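Local structure of RabGDI protein (Plasmodium falciparum 3D7, 3P1W) at residues A[280-283]-A[289-292]; A[282-287]-A[314-319]. The protein probably acts as a Rab GDP-dissociation inhibitor, holding Rab GTPases in their GDP-bound form during vesicle transport. One frame throughout, in Å; residues are numbered along the deposited sequence. Where two conformers were deposited one is given.

Contact 1 (A[280-283]-A[289-292]); sequences VDFV and KVCG
Val283 pairs with Gly292 across the beta hairpin of strands 279-284 and 290-295. The two form an antiparallel hydrogen-bonded pair, with CA atoms 4.8 Å apart. Val283 N donates to Gly292 O at 2.9 Å. In return, Cys291 N donates to Val283 O at 2.9 Å. Gly292 N makes a weak bond to Val283 O at 3.3 Å. Cys291 and Gly292 thus both face Val283, which is a classic beta bulge.

The Val283 side chain starts over the Gly292 backbone, where Val283 CB lies 3.8 Å from Gly292 O. Its two branches then part. Val283 CG1 is anti to the backbone N of Val283 (chi1 -173°) and reaches Cys291 SG at 3.6 Å. Val283 CG2 stays by the carbonyl group of Gly292, 3.9 Å from Gly292 C. Phe282 serves the other face of the hairpin. Val290 CG2 sits at the edge of the Phe282 ring, 4.0 Å from Phe282 CD1. Val306 and Ile427 touch both of these side chains.

The chemistry is mainly backbone pairing. Two apolar contacts also cross between the segments, Val283 with Cys291 SG and Phe282 with Val290. Val283 O accepts from Cys291 N and, weakly, from Gly292 N, and this two-donor pattern is that of the classic bulge.

Contact 2 (A[282-287]-A[314-319]); sequences FVFDDD and MHLKNK
Phe282 and Leu316 mark the nearest backbone approach, with their CA atoms 9.3 Å apart. Segment 282-287 is the end of a hairpin strand and the turn that follows it. Segment 314-319 is loop, between strands 305-308 and 320-333. This is side-chain packing of a loop against the end of a beta hairpin, at the protein surface. The turn itself contains an Asx turn. Asp285 OD1 accepts from Asp287 N at 2.8 Å, and the donor comes from above the carboxylate plane. The same oxygen also accepts from Lys289 N, so it ties down two backbone N-H groups of the hairpin turn.

The contact rests mainly on Leu316, which uses its CD1 branch to bridge the two phenylalanines. Leu316 CD1 is 3.8 Å from both CE2 and CD2 of Phe282. His315 adds to this, but it was deposited in two conformers. What follows holds for one of them and is less certain. His315 CE1 lies at the edge of the phenyl ring, near its plane and 3.5 Å from Phe282 CE2. The rings meet rim to rim, neither over the face of the other, with centroids 5.6 Å apart and planes at 23°. His315 CG lies between its own backbone N and carbonyl carbon (chi1 58°). This torsion turns one imidazole face to Leu316, whose CG lies over the ring centre, 3.9 Å from the His315 ring plane.

Ile427 touches Phe282, Phe284 and Leu316, and so joins both segments to strand 427-429. Farther along the loop, Lys319 forms a salt bridge with Asp425. On the Phe284 side, the methyl comes to the ring edge near its plane, with Leu316 CD1 4.2 Å from Phe284 CZ.

Overall arrangement
Contacts 1 and 2 start from the same strand, 279-284, and share Phe282 and Val283. Their centres are about 7 Å apart. Contact 1 is the hydrogen-bonded pairing inside the hairpin. Contact 2 joins the same hairpin to the loop at 314-319 through side chains. Phe282 links them, because its ring meets Val290 in one and His315 and Leu316 in the other. The contacts also touch directly: Phe284 CD1 is 3.8 Å from Val290 N, and Cys291 SG is 3.8 Å from Asp285 N. Both lie far out in the chain, with centres about 31 and 30 Å from its centre.

Contact 1 (A[280-283]-A[289-292])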
loop_
_atom_site.group_PDB
_atom_site.type_symbol
_atom_site.label_atom_id
_atom_site.label_comp_id
_atom_site.label_asym_id
_atom_site.label_seq_id
_atom_site.Cartn_x
_atom_site.Cartn_y
_atom_site.Cartn_z
ATOM N N VAL A 280 13.009 -16.447 21.179
ATOM C CA VAL A 280 14.372 -16.068 21.548
ATOM C C VAL A 280 15.450 -16.785 20.726
ATOM O O VAL A 280 16.644 -16.485 20.908
ATOM C CB VAL A 280 14.640 -16.250 23.072
ATOM C CG1 VAL A 280 13.565 -15.502 23.887
ATOM C CG2 VAL A 280 14.730 -17.736 23.477
ATOM N N ASP A 281 15.047 -17.701 19.828
ATOM C CA ASP A 281 15.993 -18.415 18.962
ATOM C C ASP A 281 15.370 -19.181 17.781
ATOM O O ASP A 281 14.221 -19.667 17.848
ATOM C CB ASP A 281 16.828 -19.387 19.786
ATOM C CG ASP A 281 17.907 -18.692 20.599
ATOM O OD1 ASP A 281 18.612 -17.809 20.031
ATOM O OD2 ASP A 281 18.033 -19.027 21.801
ATOM N N PHE A 282 16.149 -19.261 16.701
ATOM C CA PHE A 282 15.930 -20.223 15.647
ATOM C C PHE A 282 16.767 -21.457 15.942
ATOM O O PHE A 282 17.869 -21.343 16.477
ATOM C CB PHE A 282 16.364 -19.654 14.304
ATOM C CG PHE A 282 15.501 -18.524 13.814
ATOM C CD1 PHE A 282 14.380 -18.777 13.040
ATOM C CD2 PHE A 282 15.801 -17.220 14.131
ATOM C CE1 PHE A 282 13.576 -17.736 12.573
ATOM C CE2 PHE A 282 15.005 -16.175 13.663
ATOM C CZ PHE A 282 13.889 -16.440 12.895
ATOM N N VAL A 283 16.238 -22.625 15.600
ATOM C CA VAL A 283 16.996 -23.864 15.621
ATOM C C VAL A 283 17.364 -24.198 14.176
ATOM O O VAL A 283 16.506 -24.149 13.284
ATOM C CB VAL A 283 16.176 -25.006 16.258
ATOM C CG1 VAL A 283 17.038 -26.272 16.435
ATOM C CG2 VAL A 283 15.574 -24.549 17.595
ATOM N N LYS A 289 19.906 -25.054 7.830
ATOM C CA LYS A 289 18.537 -24.753 7.405
ATOM C C LYS A 289 17.639 -24.751 8.631
ATOM O O LYS A 289 17.830 -25.553 9.558
ATOM C CB LYS A 289 18.020 -25.784 6.414
ATOM C CG LYS A 289 18.854 -25.918 5.151
ATOM C CD LYS A 289 18.075 -26.649 4.053
ATOM C CE LYS A 289 19.007 -27.342 3.072
ATOM N NZ LYS A 289 18.370 -27.496 1.740
ATOM N N VAL A 290 16.649 -23.865 8.636
ATOM C CA VAL A 290 15.773 -23.754 9.793
ATOM C C VAL A 290 15.032 -25.080 10.007
ATOM O O VAL A 290 14.605 -25.729 9.051
ATOM C CB VAL A 290 14.778 -22.573 9.686
ATOM C CG1 VAL A 290 13.650 -22.873 8.681
ATOM C CG2 VAL A 290 14.212 -22.235 11.071
ATOM N N CYS A 291 14.945 -25.505 11.262
ATOM C CA CYS A 291 14.179 -26.701 11.615
ATOM C C CYS A 291 13.273 -26.460 12.819
ATOM O O CYS A 291 12.418 -27.284 13.108
ATOM C CB CYS A 291 15.110 -27.899 11.841
ATOM S SG CYS A 291 16.195 -27.747 13.245
ATOM N N GLY A 292 13.412 -25.325 13.508
ATOM C CA GLY A 292 12.491 -25.012 14.604
ATOM C C GLY A 292 12.646 -23.626 15.201
ATOM O O GLY A 292 13.470 -22.835 14.731
#

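Contact 2 (A[282-287]-A[314-319])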
loop_
_atom_site.group_PDB
_atom_site.type_symbol
_atom_site.label_atom_id
_atom_site.label_comp_id
_atom_site.label_asym_id
_atom_site.label_seq_id
_atom_site.Cartn_x
_atom_site.Cartn_y
_atom_site.Cartn_z
ATOM N N PHE A 282 16.149 -19.261 16.701
ATOM C CA PHE A 282 15.930 -20.223 15.647
ATOM C C PHE A 282 16.767 -21.457 15.942
ATOM O O PHE A 282 17.869 -21.343 16.477
ATOM C CB PHE A 282 16.364 -19.654 14.304
ATOM C CG PHE A 282 15.501 -18.524 13.814
ATOM C CD1 PHE A 282 14.380 -18.777 13.040
ATOM C CD2 PHE A 282 15.801 -17.220 14.131
ATOM C CE1 PHE A 282 13.576 -17.736 12.573
ATOM C CE2 PHE A 282 15.005 -16.175 13.663
ATOM C CZ PHE A 282 13.889 -16.440 12.895
ATOM N N VAL A 283 16.238 -22.625 15.600
ATOM C CA VAL A 283 16.996 -23.864 15.621
ATOM C C VAL A 283 17.364 -24.198 14.176
ATOM O O VAL A 283 16.506 -24.149 13.284
ATOM C CB VAL A 283 16.176 -25.006 16.258
ATOM C CG1 VAL A 283 17.038 -26.272 16.435
ATOM C CG2 VAL A 283 15.574 -24.549 17.595
ATOM N N PHE A 284 18.644 -24.485 13.951
ATOM C CA PHE A 284 19.175 -24.843 12.635
ATOM C C PHE A 284 19.682 -26.277 12.585
ATOM O O PHE A 284 20.289 -26.748 13.540
ATOM C CB PHE A 284 20.327 -23.918 12.292
ATOM C CG PHE A 284 19.901 -22.522 12.052
ATOM C CD1 PHE A 284 19.212 -22.204 10.891
ATOM C CD2 PHE A 284 20.146 -21.526 12.988
ATOM C CE1 PHE A 284 18.784 -20.918 10.651
ATOM C CE2 PHE A 284 19.709 -20.216 12.743
ATOM C CZ PHE A 284 19.036 -19.923 11.576
ATOM N N ASP A 285 19.446 -26.961 11.467
ATOM C CA ASP A 285 19.967 -28.315 11.287
ATOM C C ASP A 285 21.439 -28.284 10.857
ATOM O O ASP A 285 22.033 -27.214 10.729
ATOM C CB ASP A 285 19.109 -29.108 10.286
ATOM C CG ASP A 285 19.221 -28.594 8.861
ATOM O OD1 ASP A 285 20.142 -27.809 8.551
ATOM O OD2 ASP A 285 18.377 -28.995 8.038
ATOM N N ASP A 286 22.009 -29.467 10.642
ATOM C CA ASP A 286 23.408 -29.618 10.217
ATOM C C ASP A 286 23.764 -28.930 8.892
ATOM O O ASP A 286 24.942 -28.701 8.626
ATOM C CB ASP A 286 23.780 -31.109 10.123
ATOM C CG ASP A 286 23.936 -31.769 11.483
ATOM O OD1 ASP A 286 23.880 -31.068 12.514
ATOM O OD2 ASP A 286 24.127 -33.002 11.526
ATOM N N ASP A 287 22.774 -28.626 8.055
ATOM C CA ASP A 287 23.034 -27.885 6.817
ATOM C C ASP A 287 22.669 -26.401 6.967
ATOM O O ASP A 287 22.512 -25.710 5.976
ATOM C CB ASP A 287 22.269 -28.477 5.622
ATOM C CG ASP A 287 22.466 -29.967 5.464
ATOM O OD1 ASP A 287 23.504 -30.509 5.897
ATOM O OD2 ASP A 287 21.558 -30.596 4.887
ATOM N N MET A 314 16.991 -9.855 13.213
ATOM C CA MET A 314 17.993 -8.812 13.414
ATOM C C MET A 314 19.304 -9.368 13.973
ATOM O O MET A 314 20.330 -8.692 13.886
ATOM C CB MET A 314 17.460 -7.730 14.352
ATOM C CG MET A 314 16.315 -6.945 13.803
ATOM S SD MET A 314 16.797 -5.910 12.418
ATOM C CE MET A 314 17.544 -4.573 13.337
ATOM N N HIS A 315 19.239 -10.580 14.533
ATOM C CA HIS A 315 20.406 -11.307 15.035
ATOM C C HIS A 315 21.069 -12.247 14.027
ATOM O O HIS A 315 22.134 -12.798 14.306
ATOM C CB HIS A 315 20.017 -12.119 16.288
ATOM C CG HIS A 315 18.916 -13.106 16.069
ATOM N ND1 HIS A 315 17.723 -12.787 15.442
ATOM C CD2 HIS A 315 18.816 -14.405 16.441
ATOM C CE1 HIS A 315 16.944 -13.854 15.442
ATOM N NE2 HIS A 315 17.581 -14.845 16.051
ATOM N N LEU A 316 20.451 -12.426 12.865
ATOM C CA LEU A 316 20.909 -13.398 11.867
ATOM C C LEU A 316 21.673 -12.718 10.750
ATOM O O LEU A 316 21.305 -11.613 10.275
ATOM C CB LEU A 316 19.751 -14.182 11.262
ATOM C CG LEU A 316 18.916 -15.044 12.198
ATOM C CD1 LEU A 316 17.935 -15.833 11.346
ATOM C CD2 LEU A 316 19.821 -15.971 13.047
ATOM N N LYS A 317 22.707 -13.412 10.308
ATOM C CA LYS A 317 23.642 -12.948 9.294
ATOM C C LYS A 317 23.032 -13.002 7.894
ATOM O O LYS A 317 22.375 -13.965 7.547
ATOM C CB LYS A 317 24.892 -13.844 9.367
ATOM C CG LYS A 317 26.035 -13.483 8.469
ATOM C CD LYS A 317 27.108 -14.578 8.423
ATOM C CE LYS A 317 27.902 -14.705 9.704
ATOM N NZ LYS A 317 28.876 -15.875 9.655
ATOM N N ASN A 318 23.227 -11.931 7.118
ATOM C CA ASN A 318 22.903 -11.904 5.697
ATOM C C ASN A 318 21.457 -12.308 5.387
ATOM O O ASN A 318 21.182 -13.108 4.477
ATOM C CB ASN A 318 23.896 -12.774 4.924
ATOM C CG ASN A 318 23.927 -12.441 3.449
ATOM O OD1 ASN A 318 23.645 -11.306 3.052
ATOM N ND2 ASN A 318 24.248 -13.425 2.628
ATOM N N LYS A 319 20.527 -11.753 6.154
ATOM C CA LYS A 319 19.094 -11.984 5.950
ATOM C C LYS A 319 18.415 -10.768 5.348
ATOM O O LYS A 319 17.572 -10.912 4.470
ATOM C CB LYS A 319 18.383 -12.309 7.255
ATOM C CG LYS A 319 18.729 -13.666 7.878
ATOM C CD LYS A 319 18.598 -14.825 6.895
ATOM C CE LYS A 319 17.182 -15.068 6.419
ATOM N NZ LYS A 319 17.091 -16.177 5.437
#